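Condensin complex subunit 3 (Schizosaccharomyces pombe, PDB 5OQR) serves as a regulatory subunit of the condensin complex, which is required to convert interphase chromatin into condensed mitotic-like chromosomes. Local coordinates at residues A[529-532]-A[538-541]; A[571-576]-A[580-585]. All coordinates share one frame; numbering follows the deposited sequence.

Interaction 1 (A[529-532]-A[538-541]); sequences LHCY and VLKC
Tyr532 and Lys540 bring the backbones of 529-532 and 538-541 closest, CA to CA 4.4 Å, while Cys531 CA and Leu539 CA stand 6.0 Å apart, where helix 518-534 turns into helix 537-554. Lys540 and Tyr532 carry most of the contact. Lys540 CG is anti to the carbonyl carbon (chi1 -69°) and the chain stays extended until chi4, where a bend brings the ammonium back to the tyrosine's backbone: NZ donates to Tyr532 O at 2.7 Å, tilted 27° from the carbonyl plane. The two side chains cross at about a right angle, Lys540 CG lying over one face of the Tyr532 ring, a CH-pi contact 4.0 Å from the centroid, with NZ off-centre in a cation-pi contact at 4.1 Å. Beside them Cys531 CB meets Leu539 CG at 4.0 Å, an apolar pair that packs with Leu507 of helix 500-514. Both segments fall within HEAT repeat 8. A methionine in place of Lys540 would probably leave Tyr532 O without its ammonium donor and the ring without its cation. One ammonium thus meets two electron-rich groups of one residue, carbonyl oxygen and ring, near a helix C-terminus whose dipole probably favours a cation.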
loop_
_atom_site.group_PDB
_atom_site.type_symbol
_atom_site.label_atom_id
_atom_site.label_comp_id
_atom_site.label_asym_id
_atom_site.label_seq_id
_atom_site.Cartn_x
_atom_site.Cartn_y
_atom_site.Cartn_z
ATOM N N LEU A 529 -13.531 -29.257 -15.425
ATOM C CA LEU A 529 -14.100 -28.414 -16.470
ATOM C C LEU A 529 -15.620 -28.435 -16.409
ATOM O O LEU A 529 -16.269 -27.396 -16.570
ATOM C CB LEU A 529 -13.612 -28.872 -17.842
ATOM C CG LEU A 529 -12.105 -28.780 -18.070
ATOM C CD1 LEU A 529 -11.720 -29.514 -19.336
ATOM C CD2 LEU A 529 -11.656 -27.328 -18.137
ATOM N N HIS A 530 -16.204 -29.612 -16.174
ATOM C CA HIS A 530 -17.645 -29.700 -15.969
ATOM C C HIS A 530 -18.077 -28.933 -14.727
ATOM O O HIS A 530 -19.202 -28.425 -14.670
ATOM C CB HIS A 530 -18.064 -31.166 -15.863
ATOM C CG HIS A 530 -19.540 -31.365 -15.711
ATOM N ND1 HIS A 530 -20.127 -31.700 -14.511
ATOM C CD2 HIS A 530 -20.549 -31.271 -16.609
ATOM C CE1 HIS A 530 -21.433 -31.807 -14.676
ATOM N NE2 HIS A 530 -21.715 -31.552 -15.940
ATOM N N CYS A 531 -17.200 -28.831 -13.727
ATOM C CA CYS A 531 -17.531 -28.056 -12.536
ATOM C C CYS A 531 -17.650 -26.573 -12.856
ATOM O O CYS A 531 -18.484 -25.873 -12.273
ATOM C CB CYS A 531 -16.477 -28.283 -11.451
ATOM S SG CYS A 531 -16.604 -29.870 -10.598
ATOM N N TYR A 532 -16.830 -26.072 -13.779
ATOM C CA TYR A 532 -16.820 -24.637 -14.038
ATOM C C TYR A 532 -18.058 -24.200 -14.812
ATOM O O TYR A 532 -18.699 -23.204 -14.462
ATOM C CB TYR A 532 -15.559 -24.239 -14.798
ATOM C CG TYR A 532 -15.416 -22.742 -14.910
ATOM C CD1 TYR A 532 -16.070 -22.037 -15.909
ATOM C CD2 TYR A 532 -14.648 -22.031 -14.004
ATOM C CE1 TYR A 532 -15.958 -20.671 -16.007
ATOM C CE2 TYR A 532 -14.527 -20.663 -14.094
ATOM C CZ TYR A 532 -15.186 -19.989 -15.099
ATOM O OH TYR A 532 -15.075 -18.624 -15.199
ATOM N N VAL A 538 -18.870 -20.922 -6.232
ATOM C CA VAL A 538 -17.948 -21.627 -5.344
ATOM C C VAL A 538 -17.270 -22.766 -6.091
ATOM O O VAL A 538 -16.086 -23.054 -5.875
ATOM C CB VAL A 538 -18.694 -22.132 -4.096
ATOM C CG1 VAL A 538 -17.801 -23.039 -3.251
ATOM C CG2 VAL A 538 -19.184 -20.959 -3.266
ATOM N N LEU A 539 -18.008 -23.434 -6.975
ATOM C CA LEU A 539 -17.445 -24.551 -7.721
ATOM C C LEU A 539 -16.529 -24.063 -8.835
ATOM O O LEU A 539 -15.515 -24.703 -9.133
ATOM C CB LEU A 539 -18.575 -25.413 -8.284
ATOM C CG LEU A 539 -18.412 -26.933 -8.198
ATOM C CD1 LEU A 539 -18.219 -27.399 -6.764
ATOM C CD2 LEU A 539 -19.622 -27.620 -8.807
ATOM N N LYS A 540 -16.868 -22.931 -9.457
ATOM C CA LYS A 540 -15.978 -22.335 -10.444
ATOM C C LYS A 540 -14.635 -21.982 -9.824
ATOM O O LYS A 540 -13.583 -22.218 -10.427
ATOM C CB LYS A 540 -16.624 -21.091 -11.049
ATOM C CG LYS A 540 -17.815 -21.367 -11.941
ATOM C CD LYS A 540 -18.494 -20.070 -12.337
ATOM C CE LYS A 540 -19.711 -20.312 -13.204
ATOM N NZ LYS A 540 -19.343 -20.626 -14.609
ATOM N N CYS A 541 -14.650 -21.410 -8.619
ATOM C CA CYS A 541 -13.400 -21.079 -7.945
ATOM C C CYS A 541 -12.600 -22.330 -7.611
ATOM O O CYS A 541 -11.366 -22.298 -7.625
ATOM C CB CYS A 541 -13.682 -20.277 -6.677
ATOM S SG CYS A 541 -14.442 -18.674 -6.965
#

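Interaction 2 (A[571-576]-A[580-585]); sequences FEALGE and AELQTL
Gln583 lies against the end of helix 563-574, where, within the two segments, its side chain meets backbone carbonyls. CG is anti to the backbone N (chi1 -164°) and the chain is extended beyond it, which lays CB against Glu576 O and CG against Leu574 O, each at 3.3 Å. At the end of the chain NE2 donates a weak hydrogen bond to Leu574 O, bent to 144° at the hydrogen. The amide has firmer partners outside these segments, since NE2 also bonds Thr617 OG1 and OE1 accepts from Asn620 ND2. Held at both its oxygen and its nitrogen, the carboxamide is probably fixed in its rotation. The backbone joins in through Gln583 CA, which makes a C-H...O contact of 3.4 Å with Ala573 O.

This is the inter-helix turn of an antiparallel helix pair in an alpha-solenoid built of HEAT repeats: helix 563-574 ends, a short link follows, and helix 580-597 returns beside it. The CA atoms of Leu574 and Gln583, 4.7 Å apart, are the closest CA pair across the two segments, next to the turn.

The side chain of Leu582, one residue earlier, sets out toward 571-576, and its two methyls divide the work. CD1 packs on Ala573 CB at 4.2 Å, an apolar pair, while CD2 lies near the carboxylate carbon of Glu576. The small Ala573 side chain probably leaves room for the leucine branch beside the helix. Leu574 starts out away from 580-585, though its end comes nearer, and its side chain packs on Leu623 of helix 621-635 and Gln611 of helix 601-613, residues that Gln583 touches as well.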
loop_
_atom_site.group_PDB
_atom_site.type_symbol
_atom_site.label_atom_id
_atom_site.label_comp_id
_atom_site.label_asym_id
_atom_site.label_seq_id
_atom_site.Cartn_x
_atom_site.Cartn_y
_atom_site.Cartn_z
ATOM N N PHE A 571 -10.219 -17.324 -19.359
ATOM C CA PHE A 571 -10.754 -16.126 -19.998
ATOM C C PHE A 571 -12.111 -15.763 -19.417
ATOM O O PHE A 571 -12.344 -14.617 -19.016
ATOM C CB PHE A 571 -10.879 -16.332 -21.511
ATOM C CG PHE A 571 -9.573 -16.317 -22.240
ATOM C CD1 PHE A 571 -8.729 -15.226 -22.151
ATOM C CD2 PHE A 571 -9.196 -17.386 -23.032
ATOM C CE1 PHE A 571 -7.529 -15.209 -22.824
ATOM C CE2 PHE A 571 -7.997 -17.374 -23.707
ATOM C CZ PHE A 571 -7.163 -16.282 -23.603
ATOM N N GLU A 572 -13.025 -16.732 -19.374
ATOM C CA GLU A 572 -14.370 -16.470 -18.877
ATOM C C GLU A 572 -14.330 -15.918 -17.459
ATOM O O GLU A 572 -15.023 -14.945 -17.139
ATOM C CB GLU A 572 -15.197 -17.754 -18.940
ATOM C CG GLU A 572 -16.689 -17.544 -18.816
ATOM C CD GLU A 572 -17.469 -18.824 -19.035
ATOM O OE1 GLU A 572 -18.545 -18.981 -18.424
ATOM O OE2 GLU A 572 -17.000 -19.677 -19.818
ATOM N N ALA A 573 -13.514 -16.523 -16.594
ATOM C CA ALA A 573 -13.400 -16.041 -15.221
ATOM C C ALA A 573 -12.945 -14.590 -15.191
ATOM O O ALA A 573 -13.514 -13.760 -14.475
ATOM C CB ALA A 573 -12.424 -16.918 -14.435
ATOM N N LEU A 574 -11.912 -14.265 -15.969
ATOM C CA LEU A 574 -11.350 -12.923 -15.942
ATOM C C LEU A 574 -12.336 -11.871 -16.431
ATOM O O LEU A 574 -12.203 -10.698 -16.067
ATOM C CB LEU A 574 -10.076 -12.882 -16.785
ATOM C CG LEU A 574 -9.316 -11.558 -16.840
ATOM C CD1 LEU A 574 -9.132 -10.959 -15.458
ATOM C CD2 LEU A 574 -7.975 -11.771 -17.503
ATOM N N GLY A 575 -13.320 -12.259 -17.236
ATOM C CA GLY A 575 -14.310 -11.336 -17.741
ATOM C C GLY A 575 -15.558 -11.192 -16.903
ATOM O O GLY A 575 -16.462 -10.443 -17.285
ATOM N N GLU A 576 -15.645 -11.887 -15.769
ATOM C CA GLU A 576 -16.827 -11.812 -14.909
ATOM C C GLU A 576 -16.622 -10.733 -13.848
ATOM O O GLU A 576 -16.418 -10.999 -12.664
ATOM C CB GLU A 576 -17.115 -13.166 -14.274
ATOM C CG GLU A 576 -17.461 -14.255 -15.276
ATOM C CD GLU A 576 -18.697 -15.050 -14.894
ATOM O OE1 GLU A 576 -19.547 -14.522 -14.147
ATOM O OE2 GLU A 576 -18.823 -16.209 -15.345
ATOM N N ALA A 580 -16.500 -10.290 -8.157
ATOM C CA ALA A 580 -15.178 -9.782 -7.809
ATOM C C ALA A 580 -14.250 -10.902 -7.360
ATOM O O ALA A 580 -13.063 -10.912 -7.703
ATOM C CB ALA A 580 -15.299 -8.721 -6.714
ATOM N N GLU A 581 -14.773 -11.858 -6.591
ATOM C CA GLU A 581 -13.933 -12.935 -6.076
ATOM C C GLU A 581 -13.494 -13.867 -7.199
ATOM O O GLU A 581 -12.314 -14.217 -7.303
ATOM C CB GLU A 581 -14.683 -13.716 -4.998
ATOM C CG GLU A 581 -13.778 -14.547 -4.103
ATOM C CD GLU A 581 -14.527 -15.627 -3.345
ATOM O OE1 GLU A 581 -15.772 -15.672 -3.443
ATOM O OE2 GLU A 581 -13.870 -16.434 -2.655
ATOM N N LEU A 582 -14.435 -14.284 -8.045
ATOM C CA LEU A 582 -14.098 -15.163 -9.160
ATOM C C LEU A 582 -13.193 -14.452 -10.158
ATOM O O LEU A 582 -12.195 -15.016 -10.620
ATOM C CB LEU A 582 -15.376 -15.650 -9.842
ATOM C CG LEU A 582 -15.203 -16.487 -11.110
ATOM C CD1 LEU A 582 -14.408 -17.747 -10.827
ATOM C CD2 LEU A 582 -16.557 -16.831 -11.702
ATOM N N GLN A 583 -13.530 -13.209 -10.504
ATOM C CA GLN A 583 -12.703 -12.444 -11.428
ATOM C C GLN A 583 -11.285 -12.301 -10.896
ATOM O O GLN A 583 -10.309 -12.535 -11.618
ATOM C CB GLN A 583 -13.326 -11.071 -11.660
ATOM C CG GLN A 583 -12.791 -10.343 -12.875
ATOM C CD GLN A 583 -13.199 -8.888 -12.892
ATOM O OE1 GLN A 583 -13.215 -8.227 -11.856
ATOM N NE2 GLN A 583 -13.544 -8.385 -14.070
ATOM N N THR A 584 -11.153 -11.908 -9.629
ATOM C CA THR A 584 -9.831 -11.790 -9.027
ATOM C C THR A 584 -9.082 -13.111 -9.071
ATOM O O THR A 584 -7.848 -13.126 -9.132
ATOM C CB THR A 584 -9.954 -11.309 -7.581
ATOM O OG1 THR A 584 -10.704 -10.090 -7.544
ATOM C CG2 THR A 584 -8.578 -11.072 -6.969
ATOM N N LEU A 585 -9.806 -14.228 -9.038
ATOM C CA LEU A 585 -9.154 -15.530 -9.021
ATOM C C LEU A 585 -8.607 -15.889 -10.397
ATOM O O LEU A 585 -7.460 -16.330 -10.520
ATOM C CB LEU A 585 -10.134 -16.598 -8.533
ATOM C CG LEU A 585 -9.533 -17.981 -8.294
ATOM C CD1 LEU A 585 -8.462 -17.931 -7.217
ATOM C CD2 LEU A 585 -10.627 -18.958 -7.920
#

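Interactions 1 and 2 lie at alternate inter-helix turns of the solenoid, with the link from helix 537-554 to helix 563-574 between them. Their centres lie 12 Å apart and their atoms meet directly. The Tyr532 hydroxyl reaches the second turn, its OH 3.0 Å from Ala573 N, so the ring used by Lys540 on its face also packs by its far end on helix 563-574. Lys540 CD lies 3.8 Å from Leu582 CD2, and Cys541 O is 3.4 Å from Leu585 CD2. The two contacts therefore touch through Tyr532, Lys540 and Cys541 of one and Glu572, Ala573, Leu582 and Leu585 of the other; Leu585 additionally touches an aromatic side chain of another protein chain in the assembly.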